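Local coordinates for Lmo0794 protein (Listeria monocytogenes, PDB 3EW7) that is of unknown function but probably binds NAD or NADP through a Rossmann fold and may act as an oxidoreductase, at residues M1-G10 with D61-I71; Q145-S156 with H203-A211. The protein carries 3 engineered substitutions. One frame throughout, in Å; residues are numbered along the deposited sequence.

Interaction 1: residues M1-G10 with D61-I71; sequences MKIGIIGATG and DQNVVVDAYGI. Engineered in segment 61-71: Ile71 (natural residue Val).
Lys2 and Asn63 grip each other through two hydrogen bonds. Lys2 N donates to Asn63 OD1 at 2.9 Å, in the carbonyl plane and on a lone pair, while Asn63 N returns a bond to Lys2 O at 2.7 Å. The Asn63 amide can reach back because chi1 (-67°) sets CG beside its own backbone N. Lys2 O takes a second bond from Val64 N, and from there a regular parallel ladder runs onward: Gly4 N to Val64 O, Val66 N to Gly4 O and Ile6 N to Val66 O. Just past strand 64-67, Ala68 N adds a more bent bond to Ile6 O.

Packing follows the alternation of the strands. Ile5 and Val66 lie side by side on one face, pointing the same way, with Ile5 CG1 4.2 Å from Val66 CB. On the other face Ile6 CD1 meets Val65 CG1 at 3.7 Å, and Gln62 covers Gly4, its CG 4.1 Å from Gly4 CA; the amide of Gln62 is anchored by Thr28 through OE1. Past the strands, the engineered Ile71 sends CD1 to Gly7 CA at 3.5 Å and CG2 to Thr9 CG2. Gly7 and Gly10 open a GxxGxxG sequence, the dinucleotide-binding signature of such folds, and Gly10 is the N-cap of helix 11-22.

The pair is a textbook case of the central strands of a Rossmann sheet. Strand 26-31 continues the sheet beside 2-6, strand 97-101 does so beside 64-67, and Ile198 of helix 187-199 covers the face carrying Ile3, Val64 and Val66.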
loop_
_atom_site.group_PDB
_atom_site.type_symbol
_atom_site.label_atom_id
_atom_site.label_comp_id
_atom_site.label_asym_id
_atom_site.label_seq_id
_atom_site.Cartn_x
_atom_site.Cartn_y
_atom_site.Cartn_z
HETATM N N MSE A 1 -15.401 6.716 1.864
HETATM C CA MSE A 1 -14.062 6.977 2.465
HETATM C C MSE A 1 -13.030 7.126 1.354
HETATM O O MSE A 1 -13.054 6.382 0.375
HETATM C CB MSE A 1 -13.663 5.823 3.368
HETATM C CG MSE A 1 -12.765 6.215 4.513
HETATM SE SE MSE A 1 -11.813 4.707 5.276
HETATM C CE MSE A 1 -10.117 5.151 4.495
ATOM N N LYS A 2 -12.122 8.086 1.509
ATOM C CA LYS A 2 -11.092 8.338 0.508
ATOM C C LYS A 2 -9.843 7.479 0.677
ATOM O O LYS A 2 -9.092 7.640 1.636
ATOM C CB LYS A 2 -10.722 9.822 0.523
ATOM C CG LYS A 2 -11.434 10.625 -0.545
ATOM C CD LYS A 2 -11.601 12.076 -0.152
ATOM C CE LYS A 2 -12.234 12.860 -1.294
ATOM N NZ LYS A 2 -12.954 14.084 -0.833
ATOM N N ILE A 3 -9.620 6.577 -0.276
ATOM C CA ILE A 3 -8.477 5.675 -0.247
ATOM C C ILE A 3 -7.599 5.758 -1.496
ATOM O O ILE A 3 -8.060 5.504 -2.606
ATOM C CB ILE A 3 -8.950 4.223 -0.078
ATOM C CG1 ILE A 3 -9.731 4.088 1.232
ATOM C CG2 ILE A 3 -7.762 3.285 -0.075
ATOM C CD1 ILE A 3 -10.403 2.738 1.447
ATOM N N GLY A 4 -6.332 6.113 -1.302
ATOM C CA GLY A 4 -5.398 6.206 -2.413
ATOM C C GLY A 4 -4.500 4.983 -2.461
ATOM O O GLY A 4 -3.935 4.590 -1.445
ATOM N N ILE A 5 -4.361 4.375 -3.636
ATOM C CA ILE A 5 -3.532 3.183 -3.759
ATOM C C ILE A 5 -2.297 3.324 -4.647
ATOM O O ILE A 5 -2.395 3.486 -5.863
ATOM C CB ILE A 5 -4.351 1.970 -4.271
ATOM C CG1 ILE A 5 -5.514 1.672 -3.323
ATOM C CG2 ILE A 5 -3.459 0.741 -4.367
ATOM C CD1 ILE A 5 -6.879 2.009 -3.893
ATOM N N ILE A 6 -1.131 3.251 -4.019
ATOM C CA ILE A 6 0.134 3.320 -4.731
ATOM C C ILE A 6 0.432 1.902 -5.211
ATOM O O ILE A 6 0.461 0.961 -4.411
ATOM C CB ILE A 6 1.269 3.779 -3.803
ATOM C CG1 ILE A 6 0.985 5.202 -3.316
ATOM C CG2 ILE A 6 2.601 3.710 -4.531
ATOM C CD1 ILE A 6 1.830 5.633 -2.135
ATOM N N GLY A 7 0.646 1.761 -6.517
ATOM C CA GLY A 7 0.926 0.460 -7.096
ATOM C C GLY A 7 -0.362 -0.227 -7.504
ATOM O O GLY A 7 -0.446 -1.459 -7.512
ATOM N N ALA A 8 -1.360 0.579 -7.860
ATOM C CA ALA A 8 -2.674 0.077 -8.240
ATOM C C ALA A 8 -2.721 -0.722 -9.530
ATOM O O ALA A 8 -3.803 -0.983 -10.058
ATOM C CB ALA A 8 -3.655 1.237 -8.317
ATOM N N THR A 9 -1.554 -1.112 -10.030
ATOM C CA THR A 9 -1.455 -1.889 -11.261
ATOM C C THR A 9 -0.942 -3.298 -10.995
ATOM O O THR A 9 -1.322 -4.243 -11.682
ATOM C CB THR A 9 -0.525 -1.184 -12.262
ATOM O OG1 THR A 9 -1.288 -0.244 -13.027
ATOM C CG2 THR A 9 0.154 -2.194 -13.185
ATOM N N GLY A 10 -0.082 -3.430 -9.991
ATOM C CA GLY A 10 0.475 -4.723 -9.642
ATOM C C GLY A 10 -0.548 -5.681 -9.064
ATOM O O GLY A 10 -1.674 -5.302 -8.744
ATOM N N ASP A 61 -5.078 14.246 0.802
ATOM C CA ASP A 61 -6.360 14.296 0.111
ATOM C C ASP A 61 -7.099 13.026 0.500
ATOM O O ASP A 61 -8.323 12.941 0.402
ATOM C CB ASP A 61 -6.141 14.276 -1.400
ATOM C CG ASP A 61 -6.334 15.623 -2.038
ATOM O OD1 ASP A 61 -6.041 16.645 -1.372
ATOM O OD2 ASP A 61 -6.763 15.652 -3.213
ATOM N N GLN A 62 -6.327 12.044 0.958
ATOM C CA GLN A 62 -6.835 10.726 1.319
ATOM C C GLN A 62 -6.933 10.434 2.805
ATOM O O GLN A 62 -6.169 10.967 3.606
ATOM C CB GLN A 62 -5.932 9.671 0.688
ATOM C CG GLN A 62 -5.532 9.994 -0.729
ATOM C CD GLN A 62 -6.701 9.929 -1.688
ATOM O OE1 GLN A 62 -6.576 10.303 -2.849
ATOM N NE2 GLN A 62 -7.843 9.447 -1.211
ATOM N N ASN A 63 -7.870 9.562 3.163
ATOM C CA ASN A 63 -8.059 9.151 4.549
ATOM C C ASN A 63 -7.081 8.011 4.816
ATOM O O ASN A 63 -6.631 7.802 5.944
ATOM C CB ASN A 63 -9.504 8.675 4.782
ATOM C CG ASN A 63 -10.521 9.802 4.648
ATOM O OD1 ASN A 63 -11.371 9.795 3.747
ATOM N ND2 ASN A 63 -10.432 10.786 5.544
ATOM N N VAL A 64 -6.755 7.277 3.755
ATOM C CA VAL A 64 -5.824 6.160 3.828
ATOM C C VAL A 64 -5.007 6.047 2.561
ATOM O O VAL A 64 -5.526 6.191 1.462
ATOM C CB VAL A 64 -6.553 4.812 4.007
ATOM C CG1 VAL A 64 -5.570 3.658 3.795
ATOM C CG2 VAL A 64 -7.146 4.724 5.403
ATOM N N VAL A 65 -3.721 5.788 2.724
ATOM C CA VAL A 65 -2.841 5.604 1.580
ATOM C C VAL A 65 -2.242 4.198 1.671
ATOM O O VAL A 65 -1.465 3.897 2.585
ATOM C CB VAL A 65 -1.702 6.651 1.560
ATOM C CG1 VAL A 65 -0.771 6.387 0.387
ATOM C CG2 VAL A 65 -2.280 8.050 1.456
ATOM N N VAL A 66 -2.632 3.334 0.737
ATOM C CA VAL A 66 -2.116 1.971 0.699
ATOM C C VAL A 66 -0.836 1.940 -0.112
ATOM O O VAL A 66 -0.846 2.232 -1.302
ATOM C CB VAL A 66 -3.109 0.990 0.048
ATOM C CG1 VAL A 66 -2.433 -0.362 -0.165
ATOM C CG2 VAL A 66 -4.324 0.819 0.935
ATOM N N ASP A 67 0.267 1.596 0.538
ATOM C CA ASP A 67 1.536 1.518 -0.160
ATOM C C ASP A 67 1.720 0.101 -0.684
ATOM O O ASP A 67 2.183 -0.793 0.036
ATOM C CB ASP A 67 2.704 1.899 0.764
ATOM C CG ASP A 67 4.054 1.872 0.043
ATOM O OD1 ASP A 67 4.069 1.686 -1.195
ATOM O OD2 ASP A 67 5.098 2.041 0.714
ATOM N N ALA A 68 1.314 -0.104 -1.931
ATOM C CA ALA A 68 1.456 -1.396 -2.566
ATOM C C ALA A 68 2.454 -1.178 -3.697
ATOM O O ALA A 68 2.156 -1.373 -4.880
ATOM C CB ALA A 68 0.132 -1.856 -3.101
ATOM N N TYR A 69 3.646 -0.744 -3.314
ATOM C CA TYR A 69 4.714 -0.471 -4.256
ATOM C C TYR A 69 5.423 -1.754 -4.650
ATOM O O TYR A 69 5.549 -2.680 -3.844
ATOM C CB TYR A 69 5.711 0.478 -3.613
ATOM C CG TYR A 69 6.822 0.937 -4.521
ATOM C CD1 TYR A 69 6.582 1.878 -5.520
ATOM C CD2 TYR A 69 8.132 0.485 -4.335
ATOM C CE1 TYR A 69 7.621 2.369 -6.306
ATOM C CE2 TYR A 69 9.175 0.965 -5.117
ATOM C CZ TYR A 69 8.911 1.908 -6.094
ATOM O OH TYR A 69 9.939 2.417 -6.847
ATOM N N GLY A 70 5.894 -1.797 -5.894
ATOM C CA GLY A 70 6.607 -2.968 -6.376
ATOM C C GLY A 70 5.903 -3.683 -7.514
ATOM O O GLY A 70 5.527 -4.843 -7.380
ATOM N N ILE A 71 5.735 -2.984 -8.634
ATOM C CA ILE A 71 5.066 -3.536 -9.809
ATOM C C ILE A 71 6.061 -4.067 -10.838
ATOM O O ILE A 71 5.681 -4.779 -11.770
ATOM C CB ILE A 71 4.222 -2.459 -10.510
ATOM C CG1 ILE A 71 3.257 -1.829 -9.501
ATOM C CG2 ILE A 71 3.469 -3.071 -11.701
ATOM C CD1 ILE A 71 2.645 -0.505 -9.969
#

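Interaction 2: residues Q145-S156 with H203-A211; sequences QAEFSWTYISPS and HLNEHFTVA. Engineered in segment 203-211: His207 (natural residue Arg).
His207, an engineered residue, reaches past Tyr152 and ends at Ser154. Its CB is 3.9 Å from Tyr152 CB, and CG lies anti to the backbone N (chi1 167°), which swings the ring toward Ser154. CG is still 3.9 Å from Tyr152 O, but CD2 closes on that oxygen, at the imidazole's edge, to 3.1 Å and also meets Tyr152 CD2 at 3.5 Å; here the phenol turns its edge to the imidazole face in an offset T-shaped pair with planes at 87°. CE1 approaches Ser154 OG, and at the tip NE2 shares a hydrogen bond of 2.8 Å with Ser154 OG, the hydroxyl sitting at the ring's edge.

Beneath these side chains the backbones pair in parallel, with Tyr152 N bonded to Glu206 O, Phe208 N to Tyr152 O, Ser154 N to Phe208 O and Val210 N to Ser154 O. Ahead of the strand, the turn 203-206 is held by Thr151 OG1, which donates to His203 O at 2.7 Å. Trp150 lays its indole against the same turn: Asn205 CA stands over the five-membered ring, 4.0 Å from its centroid, in a CH-pi contact, while NE1 donates to Gln145 O close to the ring plane. On the face away from His207, the Phe208 ring runs alongside Ile153, CZ to CG1 at 3.9 Å.

This is how a Rossmann sheet can be finished, strand 207-209 being outermost and 97-101 flanking 150-154 on its other side. Leu138 of helix 131-142 meets Tyr152 and His207, Gln137 takes the Tyr152 hydroxyl, and Tyr190 of helix 187-199 packs on Ile153 and Val210.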
loop_
_atom_site.group_PDB
_atom_site.type_symbol
_atom_site.label_atom_id
_atom_site.label_comp_id
_atom_site.label_asym_id
_atom_site.label_seq_id
_atom_site.Cartn_x
_atom_site.Cartn_y
_atom_site.Cartn_z
ATOM N N GLN A 145 8.029 5.162 15.371
ATOM C CA GLN A 145 6.894 4.472 15.977
ATOM C C GLN A 145 5.660 5.335 16.173
ATOM O O GLN A 145 4.581 5.023 15.667
ATOM C CB GLN A 145 7.288 3.915 17.349
ATOM C CG GLN A 145 7.779 2.502 17.323
ATOM C CD GLN A 145 6.677 1.527 16.969
ATOM O OE1 GLN A 145 6.937 0.440 16.445
ATOM N NE2 GLN A 145 5.437 1.905 17.262
ATOM N N ALA A 146 5.835 6.421 16.919
ATOM C CA ALA A 146 4.729 7.296 17.253
ATOM C C ALA A 146 4.653 8.607 16.501
ATOM O O ALA A 146 3.772 9.415 16.771
ATOM C CB ALA A 146 4.745 7.565 18.758
ATOM N N GLU A 147 5.543 8.822 15.542
ATOM C CA GLU A 147 5.540 10.083 14.806
ATOM C C GLU A 147 4.469 10.261 13.723
ATOM O O GLU A 147 4.273 11.367 13.217
ATOM C CB GLU A 147 6.941 10.346 14.251
ATOM C CG GLU A 147 7.940 10.692 15.361
ATOM C CD GLU A 147 9.396 10.592 14.928
ATOM O OE1 GLU A 147 9.785 11.285 13.968
ATOM O OE2 GLU A 147 10.157 9.822 15.555
ATOM N N PHE A 148 3.786 9.182 13.356
ATOM C CA PHE A 148 2.702 9.283 12.385
ATOM C C PHE A 148 1.857 8.031 12.370
ATOM O O PHE A 148 2.152 7.059 13.066
ATOM C CB PHE A 148 3.206 9.603 10.970
ATOM C CG PHE A 148 3.843 8.450 10.264
ATOM C CD1 PHE A 148 3.310 7.984 9.066
ATOM C CD2 PHE A 148 5.003 7.866 10.752
ATOM C CE1 PHE A 148 3.929 6.955 8.359
ATOM C CE2 PHE A 148 5.629 6.840 10.059
ATOM C CZ PHE A 148 5.089 6.383 8.856
ATOM N N SER A 149 0.791 8.059 11.586
ATOM C CA SER A 149 -0.113 6.927 11.520
ATOM C C SER A 149 0.247 5.918 10.426
ATOM O O SER A 149 0.142 6.214 9.233
ATOM C CB SER A 149 -1.534 7.436 11.318
ATOM O OG SER A 149 -2.451 6.380 11.494
ATOM N N TRP A 150 0.648 4.717 10.836
ATOM C CA TRP A 150 1.024 3.683 9.875
ATOM C C TRP A 150 0.643 2.270 10.310
ATOM O O TRP A 150 0.357 2.016 11.483
ATOM C CB TRP A 150 2.532 3.709 9.653
ATOM C CG TRP A 150 3.283 3.357 10.894
ATOM C CD1 TRP A 150 3.586 4.182 11.930
ATOM C CD2 TRP A 150 3.769 2.061 11.258
ATOM N NE1 TRP A 150 4.232 3.483 12.922
ATOM C CE2 TRP A 150 4.354 2.175 12.535
ATOM C CE3 TRP A 150 3.763 0.808 10.627
ATOM C CZ2 TRP A 150 4.930 1.087 13.196
ATOM C CZ3 TRP A 150 4.337 -0.275 11.287
ATOM C CH2 TRP A 150 4.912 -0.124 12.560
ATOM N N THR A 151 0.650 1.355 9.345
ATOM C CA THR A 151 0.374 -0.057 9.594
ATOM C C THR A 151 1.046 -0.883 8.512
ATOM O O THR A 151 0.947 -0.573 7.327
ATOM C CB THR A 151 -1.128 -0.405 9.571
ATOM O OG1 THR A 151 -1.803 0.250 10.648
ATOM C CG2 THR A 151 -1.310 -1.902 9.728
ATOM N N TYR A 152 1.746 -1.931 8.925
ATOM C CA TYR A 152 2.408 -2.800 7.969
ATOM C C TYR A 152 1.660 -4.128 7.995
ATOM O O TYR A 152 1.523 -4.750 9.050
ATOM C CB TYR A 152 3.866 -3.020 8.354
ATOM C CG TYR A 152 4.727 -3.502 7.203
ATOM C CD1 TYR A 152 5.521 -2.610 6.482
ATOM C CD2 TYR A 152 4.715 -4.847 6.809
ATOM C CE1 TYR A 152 6.274 -3.039 5.404
ATOM C CE2 TYR A 152 5.465 -5.286 5.725
ATOM C CZ TYR A 152 6.243 -4.377 5.026
ATOM O OH TYR A 152 6.984 -4.795 3.949
ATOM N N ILE A 153 1.173 -4.553 6.833
ATOM C CA ILE A 153 0.428 -5.805 6.738
ATOM C C ILE A 153 1.130 -6.900 5.924
ATOM O O ILE A 153 1.630 -6.655 4.820
ATOM C CB ILE A 153 -0.990 -5.559 6.150
ATOM C CG1 ILE A 153 -1.809 -6.846 6.211
ATOM C CG2 ILE A 153 -0.891 -5.054 4.719
ATOM C CD1 ILE A 153 -3.239 -6.665 5.762
ATOM N N SER A 154 1.168 -8.100 6.501
ATOM C CA SER A 154 1.772 -9.269 5.874
ATOM C C SER A 154 0.703 -10.336 5.681
ATOM O O SER A 154 -0.216 -10.463 6.488
ATOM C CB SER A 154 2.897 -9.832 6.745
ATOM O OG SER A 154 4.021 -8.971 6.748
ATOM N N PRO A 155 0.812 -11.113 4.596
ATOM C CA PRO A 155 -0.145 -12.175 4.292
ATOM C C PRO A 155 0.108 -13.408 5.139
ATOM O O PRO A 155 1.216 -13.626 5.633
ATOM C CB PRO A 155 0.109 -12.436 2.822
ATOM C CG PRO A 155 1.581 -12.275 2.740
ATOM C CD PRO A 155 1.821 -11.007 3.528
ATOM N N SER A 156 -0.923 -14.226 5.288
ATOM C CA SER A 156 -0.806 -15.439 6.076
ATOM C C SER A 156 0.091 -16.538 5.471
ATOM O O SER A 156 1.021 -17.005 6.139
ATOM C CB SER A 156 -2.204 -16.007 6.380
ATOM O OG SER A 156 -3.039 -16.006 5.231
ATOM N N HIS A 203 -4.849 -2.749 14.127
ATOM C CA HIS A 203 -3.402 -2.715 14.142
ATOM C C HIS A 203 -2.855 -1.348 13.793
ATOM O O HIS A 203 -2.018 -1.214 12.897
ATOM C CB HIS A 203 -2.875 -3.772 13.180
ATOM C CG HIS A 203 -3.468 -5.123 13.418
ATOM N ND1 HIS A 203 -2.939 -6.022 14.323
ATOM C CD2 HIS A 203 -4.595 -5.692 12.935
ATOM C CE1 HIS A 203 -3.719 -7.088 14.385
ATOM N NE2 HIS A 203 -4.729 -6.912 13.554
ATOM N N LEU A 204 -3.333 -0.332 14.508
ATOM C CA LEU A 204 -2.870 1.027 14.294
ATOM C C LEU A 204 -1.430 1.130 14.790
ATOM O O LEU A 204 -1.116 0.739 15.912
ATOM C CB LEU A 204 -3.752 2.028 15.046
ATOM C CG LEU A 204 -5.170 2.260 14.513
ATOM C CD1 LEU A 204 -5.870 3.297 15.362
ATOM C CD2 LEU A 204 -5.111 2.721 13.070
ATOM N N ASN A 205 -0.558 1.634 13.930
ATOM C CA ASN A 205 0.839 1.810 14.269
ATOM C C ASN A 205 1.642 0.587 14.669
ATOM O O ASN A 205 2.472 0.648 15.575
ATOM C CB ASN A 205 0.977 2.888 15.331
ATOM C CG ASN A 205 1.022 4.263 14.727
ATOM O OD1 ASN A 205 1.907 5.054 15.031
ATOM N ND2 ASN A 205 0.074 4.552 13.845
ATOM N N GLU A 206 1.405 -0.524 13.981
ATOM C CA GLU A 206 2.147 -1.753 14.228
ATOM C C GLU A 206 2.102 -2.661 13.002
ATOM O O GLU A 206 1.291 -2.467 12.091
ATOM C CB GLU A 206 1.602 -2.496 15.453
ATOM C CG GLU A 206 0.155 -2.962 15.358
ATOM C CD GLU A 206 -0.281 -3.768 16.584
ATOM O OE1 GLU A 206 0.051 -3.353 17.715
ATOM O OE2 GLU A 206 -0.963 -4.812 16.421
ATOM N N HIS A 207 3.014 -3.626 12.973
ATOM C CA HIS A 207 3.084 -4.588 11.887
ATOM C C HIS A 207 2.255 -5.773 12.341
ATOM O O HIS A 207 2.139 -6.016 13.540
ATOM C CB HIS A 207 4.529 -5.034 11.669
ATOM C CG HIS A 207 4.662 -6.239 10.792
ATOM N ND1 HIS A 207 5.596 -7.225 11.020
ATOM C CD2 HIS A 207 3.965 -6.630 9.698
ATOM C CE1 HIS A 207 5.467 -8.174 10.109
ATOM N NE2 HIS A 207 4.483 -7.835 9.294
ATOM N N PHE A 208 1.658 -6.494 11.401
ATOM C CA PHE A 208 0.881 -7.676 11.749
ATOM C C PHE A 208 0.648 -8.554 10.529
ATOM O O PHE A 208 0.536 -8.067 9.403
ATOM C CB PHE A 208 -0.455 -7.283 12.400
ATOM C CG PHE A 208 -1.555 -7.032 11.427
ATOM C CD1 PHE A 208 -2.563 -7.974 11.244
ATOM C CD2 PHE A 208 -1.596 -5.850 10.701
ATOM C CE1 PHE A 208 -3.604 -7.742 10.350
ATOM C CE2 PHE A 208 -2.626 -5.603 9.803
ATOM C CZ PHE A 208 -3.636 -6.553 9.628
ATOM N N THR A 209 0.595 -9.858 10.770
ATOM C CA THR A 209 0.401 -10.835 9.715
ATOM C C THR A 209 -1.047 -11.281 9.765
ATOM O O THR A 209 -1.603 -11.439 10.842
ATOM C CB THR A 209 1.297 -12.077 9.929
ATOM O OG1 THR A 209 2.637 -11.666 10.233
ATOM C CG2 THR A 209 1.321 -12.926 8.685
ATOM N N VAL A 210 -1.661 -11.481 8.605
ATOM C CA VAL A 210 -3.050 -11.925 8.573
ATOM C C VAL A 210 -3.170 -13.291 9.255
ATOM O O VAL A 210 -2.235 -14.091 9.223
ATOM C CB VAL A 210 -3.561 -12.001 7.137
ATOM C CG1 VAL A 210 -5.024 -12.374 7.129
ATOM C CG2 VAL A 210 -3.354 -10.653 6.463
ATOM N N ALA A 211 -4.326 -13.561 9.859
ATOM C CA ALA A 211 -4.525 -14.806 10.607
ATOM C C ALA A 211 -5.392 -15.913 9.997
ATOM O O ALA A 211 -5.206 -16.322 8.841
ATOM C CB ALA A 211 -5.055 -14.463 12.004
#

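Interactions 1 and 2 build the same parallel sheet at different places, the first at its centre and the second at one border. Strand 97-101 lies between them, so their centres are 15 Å apart and their nearest atoms about 7 Å, without touching. Two elements tie them together: Arg97 touches Val64 and bonds to Thr151, and helix 187-199 packs with Ile198 over interaction 1 and with Tyr190 and Val194 over interaction 2. By analogy with related Rossmann folds, the glycine loop of segment 1-10 probably lines the dinucleotide site, while 145-156 with 203-211 completes the sheet.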